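Local coordinates for Alpha/beta hydrolase fold protein (PDB 3R0V) that probably acts as a hydrolase of the alpha/beta hydrolase fold, its exact substrate not established, and holds D-malate in a pocket in this crystal, at residues T136-L141 and G148-Y153; R58-S63 and A182-Y187; P129-Y134 and M155-G160. One frame throughout, in Å; residues are numbered along the deposited sequence.

Interaction 1. Residues T136-L141 and G148-Y153; sequences TRLDAL and GDAVTY
Arg137 lays the start of its side chain over one face of the Tyr153 ring. Its CG stands 3.7 Å from the ring centroid and 22° off the ring normal, a CH-pi contact displaced toward the CZ side, where Arg137 CG to Tyr153 CZ is 3.4 Å. With CG anti to the backbone N, Tyr153 leaves its helix on the side of 136-141. The Arg137 chain bends at chi2, and its guanidinium plane stands 80° from the ring plane, so the charged group does not stack on the tyrosine; instead Leu141 CD2 sits over the centre of one guanidinium face.

Leu141 fills the middle of the contact, between Asp149, Ala150 and Tyr153. Its CD1 lies 3.8 Å from Tyr153 CB and 3.7 Å from the carbonyl O of Asp149, the leucine running across both side chains at about a right angle, while its CD2 touches Asp149 CB. Beside it, Leu138 CD1 meets Ala150 CB at 3.9 Å, both residues buried, and the small alanine allows the backbones to come close, with Leu141 CA and Ala150 CA 5.7 Å apart. The carboxylate of Asp149 turns to Arg146, its salt-bridge partner in the connection between the helices.

The axes of 136-141 and 148-153 run nearly antiparallel (159°) and approach to 9.1 Å. Their helices, 134-143 and 147-158, form a hairpin inserted after strand 111-117 of the central sheet. Helix 185-192 packs against Leu138 through Leu185 and Pro186, and helix 175-180 covers Val151 and Thr152 through Trp175.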
ATOM      1  N   THR A 136      19.856  -5.069  -7.003  1.00 13.07           N
ATOM      2  CA  THR A 136      20.581  -5.963  -7.890  1.00 15.23           C
ATOM      3  C   THR A 136      20.174  -7.419  -7.653  1.00 14.10           C
ATOM      4  O   THR A 136      19.952  -8.175  -8.602  1.00 14.62           O
ATOM      5  CB  THR A 136      22.104  -5.800  -7.702  1.00 19.49           C
ATOM      6  OG1 THR A 136      22.462  -4.437  -7.962  1.00 22.34           O
ATOM      7  CG2 THR A 136      22.876  -6.718  -8.645  1.00 17.30           C
ATOM      8  N   ARG A 137      20.079  -7.816  -6.389  1.00 13.15           N
ATOM      9  CA  ARG A 137      19.752  -9.203  -6.076  1.00 11.54           C
ATOM     10  C   ARG A 137      18.312  -9.540  -6.459  1.00 11.52           C
ATOM     11  O   ARG A 137      18.043 -10.600  -7.025  1.00 12.24           O
ATOM     12  CB  ARG A 137      20.017  -9.487  -4.591  1.00 12.05           C
ATOM     13  CG  ARG A 137      19.570 -10.849  -4.111  1.00 13.02           C
ATOM     14  CD  ARG A 137      20.266 -11.986  -4.853  1.00 13.97           C
ATOM     15  NE  ARG A 137      19.901 -13.263  -4.251  1.00 15.48           N
ATOM     16  CZ  ARG A 137      20.341 -14.439  -4.681  1.00 21.47           C
ATOM     17  NH1 ARG A 137      21.157 -14.499  -5.725  1.00 26.07           N
ATOM     18  NH2 ARG A 137      19.959 -15.554  -4.074  1.00 20.27           N
ATOM     19  N   LEU A 138      17.385  -8.639  -6.145  1.00 11.96           N
ATOM     20  CA  LEU A 138      15.994  -8.835  -6.499  1.00 11.36           C
ATOM     21  C   LEU A 138      15.849  -9.004  -8.013  1.00 13.03           C
ATOM     22  O   LEU A 138      15.159  -9.907  -8.486  1.00 12.24           O
ATOM     23  CB  LEU A 138      15.167  -7.653  -6.002  1.00 13.27           C
ATOM     24  CG  LEU A 138      13.692  -7.635  -6.407  1.00 11.81           C
ATOM     25  CD1 LEU A 138      12.969  -8.872  -5.905  1.00 14.26           C
ATOM     26  CD2 LEU A 138      13.028  -6.341  -5.900  1.00 14.00           C
ATOM     27  N   ASP A 139      16.510  -8.132  -8.773  1.00 13.23           N
ATOM     28  CA  ASP A 139      16.468  -8.232 -10.225  1.00 15.45           C
ATOM     29  C   ASP A 139      17.030  -9.563 -10.706  1.00 12.84           C
ATOM     30  O   ASP A 139      16.494 -10.177 -11.625  1.00 14.09           O
ATOM     31  CB  ASP A 139      17.251  -7.089 -10.876  1.00 17.94           C
ATOM     32  CG  ASP A 139      16.470  -5.783 -10.909  1.00 26.41           C
ATOM     33  OD1 ASP A 139      15.230  -5.807 -10.718  1.00 28.17           O
ATOM     34  OD2 ASP A 139      17.104  -4.730 -11.142  1.00 34.21           O
ATOM     35  N   ALA A 140      18.110 -10.012 -10.074  1.00 12.28           N
ATOM     36  CA  ALA A 140      18.755 -11.264 -10.480  1.00 12.56           C
ATOM     37  C   ALA A 140      17.841 -12.467 -10.250  1.00 13.91           C
ATOM     38  O   ALA A 140      17.740 -13.366 -11.092  1.00 14.64           O
ATOM     39  CB  ALA A 140      20.070 -11.435  -9.751  1.00 12.68           C
ATOM     40  N   LEU A 141      17.160 -12.467  -9.108  1.00 12.14           N
ATOM     41  CA  LEU A 141      16.225 -13.540  -8.791  1.00 10.85           C
ATOM     42  C   LEU A 141      15.101 -13.568  -9.816  1.00 12.17           C
ATOM     43  O   LEU A 141      14.738 -14.629 -10.331  1.00 12.90           O
ATOM     44  CB  LEU A 141      15.659 -13.351  -7.379  1.00 11.75           C
ATOM     45  CG  LEU A 141      16.664 -13.597  -6.243  1.00 10.10           C
ATOM     46  CD1 LEU A 141      16.037 -13.173  -4.933  1.00 13.24           C
ATOM     47  CD2 LEU A 141      17.114 -15.063  -6.207  1.00 14.81           C
ATOM     48  N   GLY A 148       9.323 -17.155  -6.303  1.00 14.23           N
ATOM     49  CA  GLY A 148       9.166 -17.460  -4.897  1.00 13.02           C
ATOM     50  C   GLY A 148      10.342 -16.929  -4.092  1.00 13.26           C
ATOM     51  O   GLY A 148      10.156 -16.310  -3.038  1.00 12.66           O
ATOM     52  N   ASP A 149      11.555 -17.142  -4.600  1.00 11.08           N
ATOM     53  CA  ASP A 149      12.735 -16.665  -3.892  1.00 10.64           C
ATOM     54  C   ASP A 149      12.771 -15.137  -3.856  1.00 11.02           C
ATOM     55  O   ASP A 149      13.250 -14.561  -2.881  1.00 11.09           O
ATOM     56  CB  ASP A 149      14.015 -17.224  -4.513  1.00 12.20           C
ATOM     57  CG  ASP A 149      14.151 -18.726  -4.328  1.00 13.84           C
ATOM     58  OD1 ASP A 149      13.354 -19.320  -3.579  1.00 15.72           O
ATOM     59  OD2 ASP A 149      15.083 -19.309  -4.928  1.00 15.78           O
ATOM     60  N   ALA A 150      12.265 -14.486  -4.903  1.00 10.30           N
ATOM     61  CA  ALA A 150      12.155 -13.023  -4.902  1.00 10.54           C
ATOM     62  C   ALA A 150      11.208 -12.533  -3.808  1.00 10.20           C
ATOM     63  O   ALA A 150      11.511 -11.579  -3.099  1.00 11.39           O
ATOM     64  CB  ALA A 150      11.705 -12.512  -6.268  1.00 11.22           C
ATOM     65  N   VAL A 151      10.071 -13.200  -3.652  1.00 10.59           N
ATOM     66  CA  VAL A 151       9.149 -12.851  -2.574  1.00 10.95           C
ATOM     67  C   VAL A 151       9.800 -13.068  -1.208  1.00 10.90           C
ATOM     68  O   VAL A 151       9.705 -12.210  -0.337  1.00 12.27           O
ATOM     69  CB  VAL A 151       7.844 -13.665  -2.657  1.00 12.29           C
ATOM     70  CG1 VAL A 151       6.935 -13.328  -1.472  1.00 12.84           C
ATOM     71  CG2 VAL A 151       7.127 -13.378  -3.978  1.00 11.96           C
ATOM     72  N   THR A 152      10.456 -14.213  -1.022  1.00 10.61           N
ATOM     73  CA  THR A 152      11.136 -14.501   0.231  1.00 11.63           C
ATOM     74  C   THR A 152      12.190 -13.439   0.551  1.00 11.04           C
ATOM     75  O   THR A 152      12.315 -12.997   1.693  1.00 12.19           O
ATOM     76  CB  THR A 152      11.795 -15.876   0.157  1.00 11.97           C
ATOM     77  OG1 THR A 152      10.773 -16.857  -0.039  1.00 14.31           O
ATOM     78  CG2 THR A 152      12.545 -16.184   1.450  1.00 14.18           C
ATOM     79  N   TYR A 153      12.923 -13.020  -0.474  1.00 10.47           N
ATOM     80  CA  TYR A 153      13.970 -12.021  -0.324  1.00 10.59           C
ATOM     81  C   TYR A 153      13.364 -10.673   0.052  1.00 10.95           C
ATOM     82  O   TYR A 153      13.833 -10.014   0.974  1.00 11.64           O
ATOM     83  CB  TYR A 153      14.803 -11.926  -1.607  1.00 12.26           C
ATOM     84  CG  TYR A 153      15.981 -10.987  -1.519  1.00 11.42           C
ATOM     85  CD1 TYR A 153      17.090 -11.297  -0.743  1.00 13.12           C
ATOM     86  CD2 TYR A 153      15.990  -9.801  -2.241  1.00 12.62           C
ATOM     87  CE1 TYR A 153      18.181 -10.435  -0.677  1.00 12.89           C
ATOM     88  CE2 TYR A 153      17.073  -8.939  -2.188  1.00 13.93           C
ATOM     89  CZ  TYR A 153      18.154  -9.257  -1.399  1.00 13.41           C
ATOM     90  OH  TYR A 153      19.233  -8.409  -1.337  1.00 17.28           O
TER

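Interaction 2. Residues R58-S63 and A182-Y187; sequences RGRGDS and AHTLPY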
ATOM      1  N   ARG A  58      -0.763  -1.288 -11.677  1.00 10.57           N
ATOM      2  CA  ARG A  58      -0.253  -1.698 -12.980  1.00 10.89           C
ATOM      3  C   ARG A  58       0.648  -2.927 -12.903  1.00 11.53           C
ATOM      4  O   ARG A  58       1.423  -3.100 -11.952  1.00 11.13           O
ATOM      5  CB  ARG A  58       0.424  -0.547 -13.736  1.00 10.61           C
ATOM      6  CG  ARG A  58       1.654   0.045 -13.086  1.00 12.23           C
ATOM      7  CD  ARG A  58       2.340   1.006 -14.052  1.00 12.35           C
ATOM      8  NE  ARG A  58       1.384   2.012 -14.506  1.00 12.01           N
ATOM      9  CZ  ARG A  58       1.403   2.611 -15.692  1.00 13.04           C
ATOM     10  NH1 ARG A  58       0.469   3.505 -15.983  1.00 13.10           N
ATOM     11  NH2 ARG A  58       2.357   2.337 -16.579  1.00 14.04           N
ATOM     12  N   GLY A  59       0.509  -3.792 -13.902  1.00 10.03           N
ATOM     13  CA  GLY A  59       1.287  -5.016 -13.980  1.00 11.55           C
ATOM     14  C   GLY A  59       0.727  -6.147 -13.143  1.00 10.89           C
ATOM     15  O   GLY A  59       1.348  -7.211 -13.082  1.00 12.08           O
ATOM     16  N   ARG A  60      -0.434  -5.936 -12.517  1.00 11.01           N
ATOM     17  CA  ARG A  60      -1.046  -6.937 -11.634  1.00 13.06           C
ATOM     18  C   ARG A  60      -2.490  -7.219 -12.004  1.00 11.20           C
ATOM     19  O   ARG A  60      -3.171  -6.386 -12.585  1.00 11.43           O
ATOM     20  CB  ARG A  60      -1.036  -6.442 -10.188  1.00 13.20           C
ATOM     21  CG  ARG A  60       0.265  -5.818  -9.784  1.00 14.52           C
ATOM     22  CD  ARG A  60       0.149  -5.232  -8.413  1.00 15.08           C
ATOM     23  NE  ARG A  60       1.247  -4.313  -8.178  1.00 14.99           N
ATOM     24  CZ  ARG A  60       1.768  -4.079  -6.984  1.00 13.08           C
ATOM     25  NH1 ARG A  60       1.278  -4.697  -5.908  1.00 13.05           N
ATOM     26  NH2 ARG A  60       2.767  -3.221  -6.875  1.00 14.32           N
ATOM     27  N   GLY A  61      -2.974  -8.392 -11.614  1.00 11.63           N
ATOM     28  CA  GLY A  61      -4.380  -8.723 -11.762  1.00 12.24           C
ATOM     29  C   GLY A  61      -4.834  -8.518 -13.191  1.00 11.80           C
ATOM     30  O   GLY A  61      -4.232  -9.072 -14.118  1.00 12.08           O
ATOM     31  N   ASP A  62      -5.881  -7.726 -13.396  1.00 12.61           N
ATOM     32  CA  ASP A  62      -6.411  -7.529 -14.745  1.00 10.18           C
ATOM     33  C   ASP A  62      -5.949  -6.222 -15.367  1.00 11.10           C
ATOM     34  O   ASP A  62      -6.431  -5.832 -16.428  1.00 12.99           O
ATOM     35  CB  ASP A  62      -7.939  -7.616 -14.751  1.00 15.50           C
ATOM     36  CG  ASP A  62      -8.444  -9.004 -14.412  1.00 19.41           C
ATOM     37  OD1 ASP A  62      -7.798 -10.000 -14.823  1.00 19.33           O
ATOM     38  OD2 ASP A  62      -9.483  -9.105 -13.727  1.00 20.71           O
ATOM     39  N   SER A  63      -5.009  -5.547 -14.713  1.00 10.96           N
ATOM     40  CA  SER A  63      -4.450  -4.325 -15.288  1.00 10.37           C
ATOM     41  C   SER A  63      -3.321  -4.609 -16.270  1.00 10.29           C
ATOM     42  O   SER A  63      -2.620  -5.621 -16.166  1.00 12.40           O
ATOM     43  CB  SER A  63      -3.927  -3.402 -14.207  1.00 11.38           C
ATOM     44  OG  SER A  63      -5.010  -2.907 -13.435  1.00 10.48           O
ATOM     45  N   ALA A 182       5.315 -11.101  -8.575  1.00 11.66           N
ATOM     46  CA  ALA A 182       6.642 -10.775  -8.051  1.00 12.15           C
ATOM     47  C   ALA A 182       7.430  -9.814  -8.942  1.00 10.91           C
ATOM     48  O   ALA A 182       8.296  -9.076  -8.458  1.00 11.15           O
ATOM     49  CB  ALA A 182       7.434 -12.049  -7.790  1.00 12.42           C
ATOM     50  N   HIS A 183       7.145  -9.809 -10.244  1.00 10.48           N
ATOM     51  CA  HIS A 183       7.848  -8.892 -11.145  1.00 10.64           C
ATOM     52  C   HIS A 183       7.583  -7.414 -10.788  1.00 12.96           C
ATOM     53  O   HIS A 183       8.291  -6.531 -11.271  1.00 12.98           O
ATOM     54  CB  HIS A 183       7.438  -9.144 -12.601  1.00 12.53           C
ATOM     55  CG  HIS A 183       5.973  -9.001 -12.830  1.00 14.24           C
ATOM     56  ND1 HIS A 183       5.071  -9.971 -12.451  1.00 15.76           N
ATOM     57  CD2 HIS A 183       5.247  -8.002 -13.385  1.00 13.65           C
ATOM     58  CE1 HIS A 183       3.847  -9.571 -12.757  1.00 14.67           C
ATOM     59  NE2 HIS A 183       3.928  -8.377 -13.321  1.00 14.13           N
ATOM     60  N   THR A 184       6.554  -7.140  -9.972  1.00  9.49           N
ATOM     61  CA  THR A 184       6.277  -5.755  -9.550  1.00 11.04           C
ATOM     62  C   THR A 184       7.008  -5.326  -8.272  1.00 11.40           C
ATOM     63  O   THR A 184       6.893  -4.182  -7.844  1.00 11.37           O
ATOM     64  CB  THR A 184       4.760  -5.473  -9.384  1.00 11.24           C
ATOM     65  OG1 THR A 184       4.216  -6.247  -8.310  1.00 10.75           O
ATOM     66  CG2 THR A 184       4.000  -5.784 -10.676  1.00 11.61           C
ATOM     67  N   LEU A 185       7.757  -6.233  -7.655  1.00 10.68           N
ATOM     68  CA  LEU A 185       8.492  -5.856  -6.454  1.00  9.92           C
ATOM     69  C   LEU A 185       9.431  -4.656  -6.665  1.00 11.40           C
ATOM     70  O   LEU A 185       9.546  -3.809  -5.777  1.00 11.75           O
ATOM     71  CB  LEU A 185       9.243  -7.054  -5.861  1.00 10.97           C
ATOM     72  CG  LEU A 185       8.365  -8.081  -5.139  1.00 10.51           C
ATOM     73  CD1 LEU A 185       9.104  -9.409  -4.934  1.00 11.54           C
ATOM     74  CD2 LEU A 185       7.822  -7.541  -3.817  1.00 13.92           C
ATOM     75  N   PRO A 186      10.101  -4.570  -7.832  1.00 10.89           N
ATOM     76  CA  PRO A 186      10.917  -3.371  -8.058  1.00 11.78           C
ATOM     77  C   PRO A 186      10.082  -2.092  -8.110  1.00  9.97           C
ATOM     78  O   PRO A 186      10.606  -1.020  -7.835  1.00 12.95           O
ATOM     79  CB  PRO A 186      11.584  -3.643  -9.409  1.00 12.52           C
ATOM     80  CG  PRO A 186      11.629  -5.145  -9.502  1.00 13.12           C
ATOM     81  CD  PRO A 186      10.303  -5.568  -8.894  1.00 11.15           C
ATOM     82  N   TYR A 187       8.808  -2.195  -8.471  1.00 10.77           N
ATOM     83  CA  TYR A 187       7.941  -1.018  -8.506  1.00 12.29           C
ATOM     84  C   TYR A 187       7.733  -0.487  -7.095  1.00 12.53           C
ATOM     85  O   TYR A 187       7.821   0.720  -6.855  1.00 11.79           O
ATOM     86  CB  TYR A 187       6.580  -1.362  -9.098  1.00 11.75           C
ATOM     87  CG  TYR A 187       6.584  -1.826 -10.534  1.00 10.35           C
ATOM     88  CD1 TYR A 187       7.747  -1.862 -11.284  1.00 13.12           C
ATOM     89  CD2 TYR A 187       5.389  -2.183 -11.152  1.00 14.27           C
ATOM     90  CE1 TYR A 187       7.727  -2.273 -12.614  1.00 17.87           C
ATOM     91  CE2 TYR A 187       5.354  -2.583 -12.465  1.00 15.17           C
ATOM     92  CZ  TYR A 187       6.526  -2.631 -13.193  1.00 14.69           C
ATOM     93  OH  TYR A 187       6.490  -3.031 -14.515  1.00 20.49           O
TER
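The carbonyl O of Gly59 accepts a hydrogen bond from His183 NE2 at 2.8 Å. The donor lies in the carbonyl plane, on a lone pair, but the bond is bent: the N-H...O angle is 141°, and the oxygen is tilted 19° out of the imidazole plane. CG of His183 lies between the backbone N and the carbonyl carbon (chi1 58°), and from there NE2 reaches the loop.

Beside this bond Thr184 meets Arg60 with both branches. Its OG1 lies over one face of the guanidinium, 3.5 Å from Arg60 CZ and offset toward the rim, while its methyl CG2 rests 3.8 Å from Arg60 CG. The hydroxyl makes its hydrogen bond to Val181 O, so the arginine lies against it without being bonded to it. The guanidinium is held by other groups: NH2 forms a salt bridge with Asp188, and NH1 bonds to the carbonyls of Gly31 and Ser34. Farther along, the carbonyl O of Arg58 approaches the edge of the Tyr187 ring, 4.0 Å from CE2. Gly59, with positive phi, faces Thr184 at the closest backbone approach, their CA atoms 6.7 Å apart.

Arg60 also begins a type II' turn that ends at Ser63. The 58-63 loop, between strand 51-52 and helix 71-84, is thus joined to the 3-10 turn 182-184 and the first turn of helix 185-192, near the malate pocket: the Arg60 side chain lies about 8 Å from the ligand. Helix 71-84 flanks Arg58 and Tyr187 through Glu74, and helix 134-143 packs against Leu185 and Pro186.

Interaction 3. Residues P129-Y134 and M155-G160; sequences PVPPDY and MTEGVG
Glu157 places CG anti to its carbonyl carbon (chi1 -60°) and its chain bends at chi2 (-57°), a fold that sets its carboxylate beside the Pro131 ring. OE1 lies 3.5 Å from Pro131 CG, and the two side chains cross at about a right angle, with Glu157 CB also against the proline ring. Tyr134 CG is anti to the backbone N (chi1 179°); at the ring, CE1 comes 3.6 Å from Gly158 CA.

These residues join the loop that follows strand 111-117 to the last turn of helix 147-158, within the helical insertion between strands 111-117 and 209-213, consistent with the cap of alpha/beta hydrolases. That helix ends in a wider, pi-type turn. The loop itself closes with a type I turn from Pro131 to Tyr134, and Asp133 occupies the N-cap position of helix 134-143, though its side chain makes no capping bond.

Val130 CG2 packs 3.9 Å from the carbonyl O of Gly158, which bonds to Arg127 and to a glycerol, probably from the crystallisation liquor. A water lies 2.6 Å from Glu157 O and 3.2 Å from Pro129 O, within hydrogen-bonding reach of both carbonyls. His189 meets the Tyr134 ring edge-to-face.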
ATOM      1  N   PRO A 129      19.064  -3.202   8.633  1.00 16.05           N
ATOM      2  CA  PRO A 129      19.492  -2.556   7.387  1.00 18.53           C
ATOM      3  C   PRO A 129      19.091  -3.374   6.162  1.00 17.17           C
ATOM      4  O   PRO A 129      19.156  -4.604   6.188  1.00 21.22           O
ATOM      5  CB  PRO A 129      21.022  -2.496   7.520  1.00 23.47           C
ATOM      6  CG  PRO A 129      21.364  -3.447   8.616  1.00 25.87           C
ATOM      7  CD  PRO A 129      20.192  -3.508   9.528  1.00 22.06           C
ATOM      8  N   VAL A 130      18.648  -2.694   5.115  1.00 15.64           N
ATOM      9  CA  VAL A 130      18.363  -3.341   3.844  1.00 13.73           C
ATOM     10  C   VAL A 130      19.705  -3.551   3.159  1.00 15.56           C
ATOM     11  O   VAL A 130      20.542  -2.652   3.167  1.00 17.28           O
ATOM     12  CB  VAL A 130      17.475  -2.438   2.973  1.00 15.33           C
ATOM     13  CG1 VAL A 130      17.299  -3.028   1.583  1.00 17.78           C
ATOM     14  CG2 VAL A 130      16.120  -2.198   3.644  1.00 15.80           C
ATOM     15  N   PRO A 131      19.946  -4.753   2.602  1.00 15.01           N
ATOM     16  CA  PRO A 131      21.258  -4.971   1.987  1.00 16.91           C
ATOM     17  C   PRO A 131      21.532  -3.932   0.904  1.00 15.82           C
ATOM     18  O   PRO A 131      20.635  -3.596   0.145  1.00 16.48           O
ATOM     19  CB  PRO A 131      21.115  -6.352   1.344  1.00 20.61           C
ATOM     20  CG  PRO A 131      20.055  -7.039   2.142  1.00 19.96           C
ATOM     21  CD  PRO A 131      19.086  -5.945   2.522  1.00 15.12           C
ATOM     22  N   PRO A 132      22.776  -3.430   0.823  1.00 18.79           N
ATOM     23  CA  PRO A 132      23.089  -2.444  -0.218  1.00 19.87           C
ATOM     24  C   PRO A 132      22.880  -2.981  -1.638  1.00 18.99           C
ATOM     25  O   PRO A 132      22.683  -2.189  -2.556  1.00 25.71           O
ATOM     26  CB  PRO A 132      24.568  -2.143   0.029  1.00 23.68           C
ATOM     27  CG  PRO A 132      24.741  -2.381   1.490  1.00 26.64           C
ATOM     28  CD  PRO A 132      23.877  -3.581   1.787  1.00 24.08           C
ATOM     29  N   ASP A 133      22.910  -4.298  -1.805  1.00 17.34           N
ATOM     30  CA  ASP A 133      22.713  -4.902  -3.125  1.00 17.68           C
ATOM     31  C   ASP A 133      21.270  -5.361  -3.361  1.00 16.55           C
ATOM     32  O   ASP A 133      20.999  -6.145  -4.272  1.00 16.11           O
ATOM     33  CB  ASP A 133      23.697  -6.062  -3.351  1.00 20.59           C
ATOM     34  CG  ASP A 133      23.427  -7.259  -2.444  1.00 26.97           C
ATOM     35  OD1 ASP A 133      22.896  -7.077  -1.331  1.00 29.11           O
ATOM     36  OD2 ASP A 133      23.757  -8.394  -2.844  1.00 35.68           O
ATOM     37  N   TYR A 134      20.346  -4.856  -2.552  1.00 15.27           N
ATOM     38  CA  TYR A 134      18.956  -5.299  -2.635  1.00 13.14           C
ATOM     39  C   TYR A 134      18.381  -5.247  -4.054  1.00 13.99           C
ATOM     40  O   TYR A 134      17.845  -6.235  -4.547  1.00 13.51           O
ATOM     41  CB  TYR A 134      18.070  -4.480  -1.689  1.00 15.10           C
ATOM     42  CG  TYR A 134      16.619  -4.888  -1.754  1.00 11.81           C
ATOM     43  CD1 TYR A 134      16.149  -5.954  -0.991  1.00 11.50           C
ATOM     44  CD2 TYR A 134      15.721  -4.240  -2.606  1.00 14.81           C
ATOM     45  CE1 TYR A 134      14.822  -6.355  -1.061  1.00 13.10           C
ATOM     46  CE2 TYR A 134      14.382  -4.633  -2.675  1.00 16.43           C
ATOM     47  CZ  TYR A 134      13.949  -5.695  -1.908  1.00 16.53           C
ATOM     48  OH  TYR A 134      12.634  -6.095  -1.974  1.00 18.18           O
HETATM   49  N   MSE A 155      10.526 -10.163   1.571  1.00 10.07           N
HETATM   50  CA  MSE A 155       9.995 -10.213   2.922  0.54 11.84           C
HETATM   51  C   MSE A 155      11.062 -10.213   3.995  1.00 12.11           C
HETATM   52  O   MSE A 155      10.928  -9.514   4.990  1.00 13.04           O
HETATM   53  CB  MSE A 155       9.076 -11.404   3.089  0.54 13.70           C
HETATM   54  CG  MSE A 155       7.874 -11.262   2.215  0.54 12.24           C
HETATM   55 SE   MSE A 155       6.544 -12.573   2.607  0.54 43.18          SE
HETATM   56  CE  MSE A 155       5.180 -11.885   1.389  0.54 23.33           C
ATOM     57  N   THR A 156      12.123 -10.987   3.796  1.00 11.38           N
ATOM     58  CA  THR A 156      13.170 -11.095   4.806  1.00 11.81           C
ATOM     59  C   THR A 156      14.157  -9.940   4.794  1.00 15.58           C
ATOM     60  O   THR A 156      14.552  -9.452   5.856  1.00 21.43           O
ATOM     61  CB  THR A 156      13.961 -12.408   4.648  1.00 14.23           C
ATOM     62  OG1 THR A 156      14.506 -12.488   3.317  1.00 13.44           O
ATOM     63  CG2 THR A 156      13.066 -13.612   4.915  1.00 14.36           C
ATOM     64  N   GLU A 157      14.573  -9.515   3.607  1.00 12.28           N
ATOM     65  CA  GLU A 157      15.603  -8.492   3.492  1.00 13.55           C
ATOM     66  C   GLU A 157      15.034  -7.116   3.168  1.00 14.68           C
ATOM     67  O   GLU A 157      15.608  -6.104   3.552  1.00 18.04           O
ATOM     68  CB  GLU A 157      16.661  -8.900   2.459  1.00 14.20           C
ATOM     69  CG  GLU A 157      17.366 -10.196   2.793  1.00 17.85           C
ATOM     70  CD  GLU A 157      18.040 -10.155   4.151  1.00 27.26           C
ATOM     71  OE1 GLU A 157      18.495  -9.065   4.576  1.00 24.41           O
ATOM     72  OE2 GLU A 157      18.108 -11.222   4.796  1.00 36.97           O
ATOM     73  N   GLY A 158      13.904  -7.079   2.471  1.00 12.42           N
ATOM     74  CA  GLY A 158      13.288  -5.809   2.129  1.00 16.19           C
ATOM     75  C   GLY A 158      12.553  -5.213   3.308  1.00 15.80           C
ATOM     76  O   GLY A 158      12.725  -4.030   3.623  1.00 16.46           O
ATOM     77  N   VAL A 159      11.726  -6.019   3.964  1.00 12.43           N
ATOM     78  CA  VAL A 159      10.924  -5.503   5.074  1.00 14.20           C
ATOM     79  C   VAL A 159      11.124  -6.218   6.424  1.00 16.01           C
ATOM     80  O   VAL A 159      10.331  -6.039   7.346  1.00 17.99           O
ATOM     81  CB  VAL A 159       9.428  -5.399   4.701  1.00 15.70           C
ATOM     82  CG1 VAL A 159       9.224  -4.271   3.681  1.00 16.85           C
ATOM     83  CG2 VAL A 159       8.908  -6.719   4.145  1.00 15.66           C
ATOM     84  N   GLY A 160      12.181  -7.021   6.539  1.00 14.01           N
ATOM     85  CA  GLY A 160      12.636  -7.498   7.840  1.00 17.93           C
ATOM     86  C   GLY A 160      11.771  -8.516   8.565  1.00 14.14           C
ATOM     87  O   GLY A 160      11.788  -8.570   9.794  1.00 19.47           O
TER
HETATM   88  O   HOH W   1      16.155  -5.809   6.107  1.00 33.52           O

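How the interactions relate
All three contacts involve the helical region that follows strand 111-117. Interactions 1 and 3 have centres about 10 Å apart and share helix 147-158; Tyr153 and Tyr134 bring them together, ring against ring, and along the chain interaction 1 is nested within the loop closed by interaction 3. Both lie inside the longer loop closed by interaction 2, whose 58-63 segment comes from before helix 71-84. Interactions 1 and 2 are centred about 14 Å apart and touch where Leu138 packs on Leu185. Interactions 2 and 3, about 20 Å apart, do not touch. Interactions 1 and 3 lie within the insertion; interaction 2 joins it to a loop outside, and Met155 belongs to the malate pocket.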